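Local coordinates for protein SSD1 (Saccharomyces cerevisiae S288C, PDB 7AM1) that binds mRNA untranslated regions and represses translation as a pseudonuclease of the RNase II family, having no enzymatic activity of its own, at residues Arg356-Ser370 / Trp466-Leu480. Residues are numbered along the deposited sequence; the frame is centred on the assembly and turned at random.
Sequences RNFTDTNEYNIFAIS and WVGESTISPSNILSL
The carbonyl oxygen of Ile-366 takes two backbone N-H groups in its own plane: Ser-475 N lies 2.7 Å from Ile-366 O, and the longer bond comes from Asn-476 N. This grip starts the second of two parallel strand pairings in the RNB domain, where strand 367-370 runs beside edge strand 476-479; the first sets edge strand 356-358 beside strand 462-472. Both pairings belong to one mixed sheet, and the two edge strands, 356-358 and 476-479, are its outermost strands within the chain. Between the pairings a water joins the two chains, donating to Tyr-364 O and Ser-473 O, accepting from Ile-366 N, and hydrogen-bonding Ser-475 OG. Here the methyl CD1 of Ile-366 rests 3.8 Å from Ile-472 CB, the two side chains crossing at about a right angle. Further along, Ser-370 N meets Leu-478 O at 2.9 Å in a nearly straight bond (N-H...O 169°). At the other end, Arg-356 lies over one face of the Trp-466 indole. With CG anti to the backbone N (chi1 -179°) and the chain extended to NE, its CD sits 3.8 Å from the centroid of the six-membered ring as a CH-pi contact, while the guanidinium, turned 76° from the indole plane, makes a cation-pi contact through the NH1 side. A leucine in place of Trp-466 would probably leave this cation without its aromatic partner and the guanidinium freer to swing, since its ion pair with Glu-391 is long and weak. Phe-358 sets CZ over one guanidinium face, toward its rim, and turns its edge to Ser-470 CB, 3.7 Å from CE2. Thr-448 and Ser-450 on the adjoining strand both hydrogen-bond Ser-470 OG.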
loop_
_atom_site.group_PDB
_atom_site.type_symbol
_atom_site.label_atom_id
_atom_site.label_comp_id
_atom_site.label_asym_id
_atom_site.label_seq_id
_atom_site.Cartn_x
_atom_site.Cartn_y
_atom_site.Cartn_z
ATOM N N ARG A 356 7.757 20.171 -31.291
ATOM C CA ARG A 356 8.611 19.239 -32.015
ATOM C C ARG A 356 7.747 18.112 -32.561
ATOM O O ARG A 356 7.005 17.467 -31.817
ATOM C CB ARG A 356 9.708 18.681 -31.110
ATOM C CG ARG A 356 10.657 17.716 -31.830
ATOM C CD ARG A 356 11.939 17.461 -31.040
ATOM N NE ARG A 356 12.754 16.416 -31.660
ATOM C CZ ARG A 356 13.823 15.857 -31.100
ATOM N NH1 ARG A 356 14.228 16.233 -29.894
ATOM N NH2 ARG A 356 14.492 14.914 -31.750
ATOM N N ASN A 357 7.834 17.882 -33.865
ATOM C CA ASN A 357 6.896 17.004 -34.549
ATOM C C ASN A 357 7.492 15.609 -34.687
ATOM O O ASN A 357 8.578 15.444 -35.252
ATOM C CB ASN A 357 6.527 17.573 -35.917
ATOM C CG ASN A 357 5.363 16.842 -36.544
ATOM O OD1 ASN A 357 5.485 15.680 -36.931
ATOM N ND2 ASN A 357 4.222 17.516 -36.641
ATOM N N PHE A 358 6.782 14.611 -34.160
ATOM C CA PHE A 358 7.156 13.208 -34.288
ATOM C C PHE A 358 6.096 12.430 -35.066
ATOM O O PHE A 358 5.891 11.241 -34.816
ATOM C CB PHE A 358 7.352 12.550 -32.917
ATOM C CG PHE A 358 8.496 13.107 -32.111
ATOM C CD1 PHE A 358 9.808 12.774 -32.415
ATOM C CD2 PHE A 358 8.254 13.932 -31.021
ATOM C CE1 PHE A 358 10.861 13.278 -31.662
ATOM C CE2 PHE A 358 9.301 14.444 -30.265
ATOM C CZ PHE A 358 10.603 14.113 -30.579
ATOM N N THR A 359 5.412 13.076 -36.011
ATOM C CA THR A 359 4.289 12.437 -36.685
ATOM C C THR A 359 4.675 11.732 -37.980
ATOM O O THR A 359 3.859 10.973 -38.516
ATOM C CB THR A 359 3.189 13.462 -36.997
ATOM O OG1 THR A 359 3.700 14.463 -37.884
ATOM C CG2 THR A 359 2.688 14.125 -35.720
ATOM N N ASP A 360 5.884 11.960 -38.493
ATOM C CA ASP A 360 6.336 11.292 -39.710
ATOM C C ASP A 360 6.607 9.825 -39.398
ATOM O O ASP A 360 7.609 9.493 -38.755
ATOM C CB ASP A 360 7.584 11.975 -40.262
ATOM C CG ASP A 360 7.936 11.506 -41.661
ATOM O OD1 ASP A 360 7.551 10.378 -42.031
ATOM O OD2 ASP A 360 8.600 12.271 -42.393
ATOM N N THR A 361 5.706 8.944 -39.840
ATOM C CA THR A 361 5.844 7.517 -39.573
ATOM C C THR A 361 6.991 6.882 -40.350
ATOM O O THR A 361 7.283 5.700 -40.126
ATOM C CB THR A 361 4.531 6.795 -39.888
ATOM O OG1 THR A 361 4.107 7.100 -41.222
ATOM C CG2 THR A 361 3.444 7.222 -38.903
ATOM N N ASN A 362 7.633 7.622 -41.261
ATOM C CA ASN A 362 8.839 7.126 -41.908
ATOM C C ASN A 362 10.076 7.311 -41.043
ATOM O O ASN A 362 11.050 6.569 -41.209
ATOM C CB ASN A 362 9.082 7.850 -43.238
ATOM C CG ASN A 362 7.996 7.590 -44.255
ATOM O OD1 ASN A 362 7.397 6.516 -44.283
ATOM N ND2 ASN A 362 7.742 8.574 -45.108
ATOM N N GLU A 363 10.036 8.244 -40.092
ATOM C CA GLU A 363 11.190 8.560 -39.265
ATOM C C GLU A 363 11.088 8.020 -37.850
ATOM O O GLU A 363 12.120 7.719 -37.247
ATOM C CB GLU A 363 11.390 10.080 -39.180
ATOM C CG GLU A 363 11.634 10.774 -40.512
ATOM C CD GLU A 363 12.971 10.423 -41.141
ATOM O OE1 GLU A 363 13.919 10.089 -40.401
ATOM O OE2 GLU A 363 13.077 10.497 -42.383
ATOM N N TYR A 364 9.880 7.906 -37.305
ATOM C CA TYR A 364 9.677 7.483 -35.927
ATOM C C TYR A 364 8.622 6.391 -35.902
ATOM O O TYR A 364 7.564 6.531 -36.523
ATOM C CB TYR A 364 9.248 8.660 -35.039
ATOM C CG TYR A 364 10.243 9.793 -35.038
ATOM C CD1 TYR A 364 11.346 9.766 -34.200
ATOM C CD2 TYR A 364 10.086 10.883 -35.882
ATOM C CE1 TYR A 364 12.263 10.790 -34.195
ATOM C CE2 TYR A 364 11.005 11.915 -35.890
ATOM C CZ TYR A 364 12.090 11.862 -35.041
ATOM O OH TYR A 364 13.013 12.883 -35.040
ATOM N N ASN A 365 8.932 5.300 -35.211
ATOM C CA ASN A 365 7.997 4.203 -34.977
ATOM C C ASN A 365 7.611 4.270 -33.502
ATOM O O ASN A 365 8.191 3.592 -32.654
ATOM C CB ASN A 365 8.605 2.858 -35.345
ATOM C CG ASN A 365 7.601 1.723 -35.257
ATOM O OD1 ASN A 365 6.508 1.880 -34.711
ATOM N ND2 ASN A 365 7.968 0.571 -35.801
ATOM N N ILE A 366 6.648 5.125 -33.198
ATOM C CA ILE A 366 6.206 5.341 -31.826
ATOM C C ILE A 366 5.144 4.306 -31.491
ATOM O O ILE A 366 4.165 4.141 -32.230
ATOM C CB ILE A 366 5.664 6.766 -31.641
ATOM C CG1 ILE A 366 6.800 7.781 -31.761
ATOM C CG2 ILE A 366 5.001 6.919 -30.276
ATOM C CD1 ILE A 366 6.333 9.199 -31.980
ATOM N N PHE A 367 5.328 3.600 -30.386
ATOM C CA PHE A 367 4.291 2.705 -29.900
ATOM C C PHE A 367 3.757 3.245 -28.583
ATOM O O PHE A 367 4.526 3.560 -27.669
ATOM C CB PHE A 367 4.790 1.258 -29.758
ATOM C CG PHE A 367 6.049 1.099 -28.954
ATOM C CD1 PHE A 367 7.287 1.301 -29.534
ATOM C CD2 PHE A 367 5.993 0.708 -27.624
ATOM C CE1 PHE A 367 8.448 1.144 -28.801
ATOM C CE2 PHE A 367 7.153 0.547 -26.884
ATOM C CZ PHE A 367 8.382 0.768 -27.476
ATOM N N ALA A 368 2.440 3.390 -28.516
ATOM C CA ALA A 368 1.779 3.792 -27.288
ATOM C C ALA A 368 1.628 2.569 -26.397
ATOM O O ALA A 368 1.375 1.464 -26.883
ATOM C CB ALA A 368 0.415 4.407 -27.591
ATOM N N ILE A 369 1.822 2.761 -25.095
ATOM C CA ILE A 369 1.657 1.696 -24.111
ATOM C C ILE A 369 0.289 1.834 -23.463
ATOM O O ILE A 369 -0.062 2.903 -22.947
ATOM C CB ILE A 369 2.775 1.728 -23.053
ATOM C CG1 ILE A 369 4.147 1.701 -23.734
ATOM C CG2 ILE A 369 2.611 0.581 -22.065
ATOM C CD1 ILE A 369 4.489 0.368 -24.380
ATOM N N SER A 370 -0.485 0.755 -23.490
ATOM C CA SER A 370 -1.780 0.704 -22.836
ATOM C C SER A 370 -1.714 -0.237 -21.642
ATOM O O SER A 370 -0.984 -1.233 -21.646
ATOM C CB SER A 370 -2.874 0.246 -23.805
ATOM O OG SER A 370 -2.687 -1.103 -24.191
ATOM N N TRP A 466 16.911 15.987 -24.381
ATOM C CA TRP A 466 16.019 17.049 -24.825
ATOM C C TRP A 466 14.675 16.900 -24.126
ATOM O O TRP A 466 14.149 15.790 -24.010
ATOM C CB TRP A 466 15.818 17.011 -26.341
ATOM C CG TRP A 466 14.917 18.102 -26.853
ATOM C CD1 TRP A 466 15.288 19.360 -27.236
ATOM C CD2 TRP A 466 13.499 18.027 -27.044
ATOM N NE1 TRP A 466 14.188 20.071 -27.651
ATOM C CE2 TRP A 466 13.078 19.276 -27.541
ATOM C CE3 TRP A 466 12.546 17.024 -26.845
ATOM C CZ2 TRP A 466 11.742 19.549 -27.841
ATOM C CZ3 TRP A 466 11.219 17.299 -27.141
ATOM C CH2 TRP A 466 10.833 18.550 -27.636
ATOM N N VAL A 467 14.132 18.019 -23.654
ATOM C CA VAL A 467 12.835 18.055 -22.989
ATOM C C VAL A 467 12.035 19.209 -23.579
ATOM O O VAL A 467 12.527 20.340 -23.635
ATOM C CB VAL A 467 12.983 18.230 -21.466
ATOM C CG1 VAL A 467 11.622 18.261 -20.807
ATOM C CG2 VAL A 467 13.846 17.121 -20.882
ATOM N N GLY A 468 10.811 18.932 -24.012
ATOM C CA GLY A 468 10.016 19.987 -24.614
ATOM C C GLY A 468 8.637 19.504 -25.001
ATOM O O GLY A 468 8.276 18.338 -24.805
ATOM N N GLU A 469 7.862 20.439 -25.547
ATOM C CA GLU A 469 6.537 20.135 -26.072
ATOM C C GLU A 469 6.650 19.496 -27.450
ATOM O O GLU A 469 7.541 19.834 -28.237
ATOM C CB GLU A 469 5.695 21.408 -26.138
ATOM C CG GLU A 469 5.446 22.031 -24.764
ATOM C CD GLU A 469 4.764 23.381 -24.845
ATOM O OE1 GLU A 469 3.926 23.681 -23.966
ATOM O OE2 GLU A 469 5.057 24.136 -25.796
ATOM N N SER A 470 5.745 18.562 -27.736
ATOM C CA SER A 470 5.858 17.749 -28.935
ATOM C C SER A 470 4.474 17.350 -29.425
ATOM O O SER A 470 3.449 17.657 -28.808
ATOM C CB SER A 470 6.702 16.496 -28.672
ATOM O OG SER A 470 6.146 15.739 -27.608
ATOM N N THR A 471 4.465 16.648 -30.553
ATOM C CA THR A 471 3.268 16.067 -31.141
ATOM C C THR A 471 3.666 14.707 -31.691
ATOM O O THR A 471 4.691 14.591 -32.372
ATOM C CB THR A 471 2.702 16.952 -32.259
ATOM O OG1 THR A 471 2.373 18.244 -31.734
ATOM C CG2 THR A 471 1.462 16.328 -32.871
ATOM N N ILE A 472 2.865 13.684 -31.392
ATOM C CA ILE A 472 3.145 12.328 -31.840
ATOM C C ILE A 472 1.926 11.799 -32.580
ATOM O O ILE A 472 0.809 12.301 -32.441
ATOM C CB ILE A 472 3.523 11.374 -30.678
ATOM C CG1 ILE A 472 2.335 11.139 -29.736
ATOM C CG2 ILE A 472 4.717 11.926 -29.910
ATOM C CD1 ILE A 472 2.573 10.048 -28.699
ATOM N N SER A 473 2.167 10.765 -33.387
ATOM C CA SER A 473 1.109 9.993 -34.032
ATOM C C SER A 473 1.554 8.542 -33.979
ATOM O O SER A 473 2.310 8.078 -34.837
ATOM C CB SER A 473 0.879 10.448 -35.476
ATOM O OG SER A 473 -0.215 9.754 -36.050
ATOM N N PRO A 474 1.113 7.789 -32.964
ATOM C CA PRO A 474 1.647 6.433 -32.779
ATOM C C PRO A 474 1.443 5.557 -34.007
ATOM O O PRO A 474 0.420 5.628 -34.690
ATOM C CB PRO A 474 0.861 5.900 -31.574
ATOM C CG PRO A 474 0.421 7.122 -30.840
ATOM C CD PRO A 474 0.171 8.161 -31.892
ATOM N N SER A 475 2.443 4.727 -34.283
ATOM C CA SER A 475 2.317 3.709 -35.315
ATOM C C SER A 475 1.706 2.431 -34.772
ATOM O O SER A 475 1.089 1.676 -35.532
ATOM C CB SER A 475 3.687 3.407 -35.926
ATOM O OG SER A 475 4.145 4.510 -36.682
ATOM N N ASN A 476 1.864 2.184 -33.475
ATOM C CA ASN A 476 1.397 0.956 -32.856
ATOM C C ASN A 476 0.975 1.255 -31.427
ATOM O O ASN A 476 1.375 2.260 -30.836
ATOM C CB ASN A 476 2.484 -0.124 -32.873
ATOM C CG ASN A 476 2.879 -0.523 -34.276
ATOM O OD1 ASN A 476 3.906 -0.083 -34.797
ATOM N ND2 ASN A 476 2.060 -1.356 -34.899
ATOM N N ILE A 477 0.152 0.368 -30.879
ATOM C CA ILE A 477 -0.223 0.414 -29.472
ATOM C C ILE A 477 -0.119 -1.003 -28.926
ATOM O O ILE A 477 -0.710 -1.933 -29.488
ATOM C CB ILE A 477 -1.634 0.986 -29.255
ATOM C CG1 ILE A 477 -1.940 1.055 -27.757
ATOM C CG2 ILE A 477 -2.680 0.160 -29.986
ATOM C CD1 ILE A 477 -3.058 2.017 -27.409
ATOM N N LEU A 478 0.657 -1.167 -27.857
ATOM C CA LEU A 478 0.852 -2.450 -27.199
ATOM C C LEU A 478 0.393 -2.355 -25.754
ATOM O O LEU A 478 0.662 -1.359 -25.074
ATOM C CB LEU A 478 2.324 -2.886 -27.221
ATOM C CG LEU A 478 2.899 -3.442 -28.520
ATOM C CD1 LEU A 478 4.391 -3.679 -28.355
ATOM C CD2 LEU A 478 2.192 -4.724 -28.922
ATOM N N SER A 479 -0.298 -3.391 -25.286
ATOM C CA SER A 479 -0.534 -3.537 -23.862
ATOM C C SER A 479 0.705 -4.128 -23.200
ATOM O O SER A 479 1.544 -4.758 -23.850
ATOM C CB SER A 479 -1.733 -4.443 -23.586
ATOM O OG SER A 479 -1.430 -5.775 -23.953
ATOM N N LEU A 480 0.808 -3.927 -21.884
ATOM C CA LEU A 480 1.910 -4.522 -21.140
ATOM C C LEU A 480 1.892 -6.039 -21.259
ATOM O O LEU A 480 2.951 -6.674 -21.256
ATOM C CB LEU A 480 1.850 -4.098 -19.673
ATOM C CG LEU A 480 2.157 -2.624 -19.396
ATOM C CD1 LEU A 480 1.934 -2.293 -17.926
ATOM C CD2 LEU A 480 3.583 -2.282 -19.804
HETATM O O HOH W 1 5.128 6.587 -35.121
#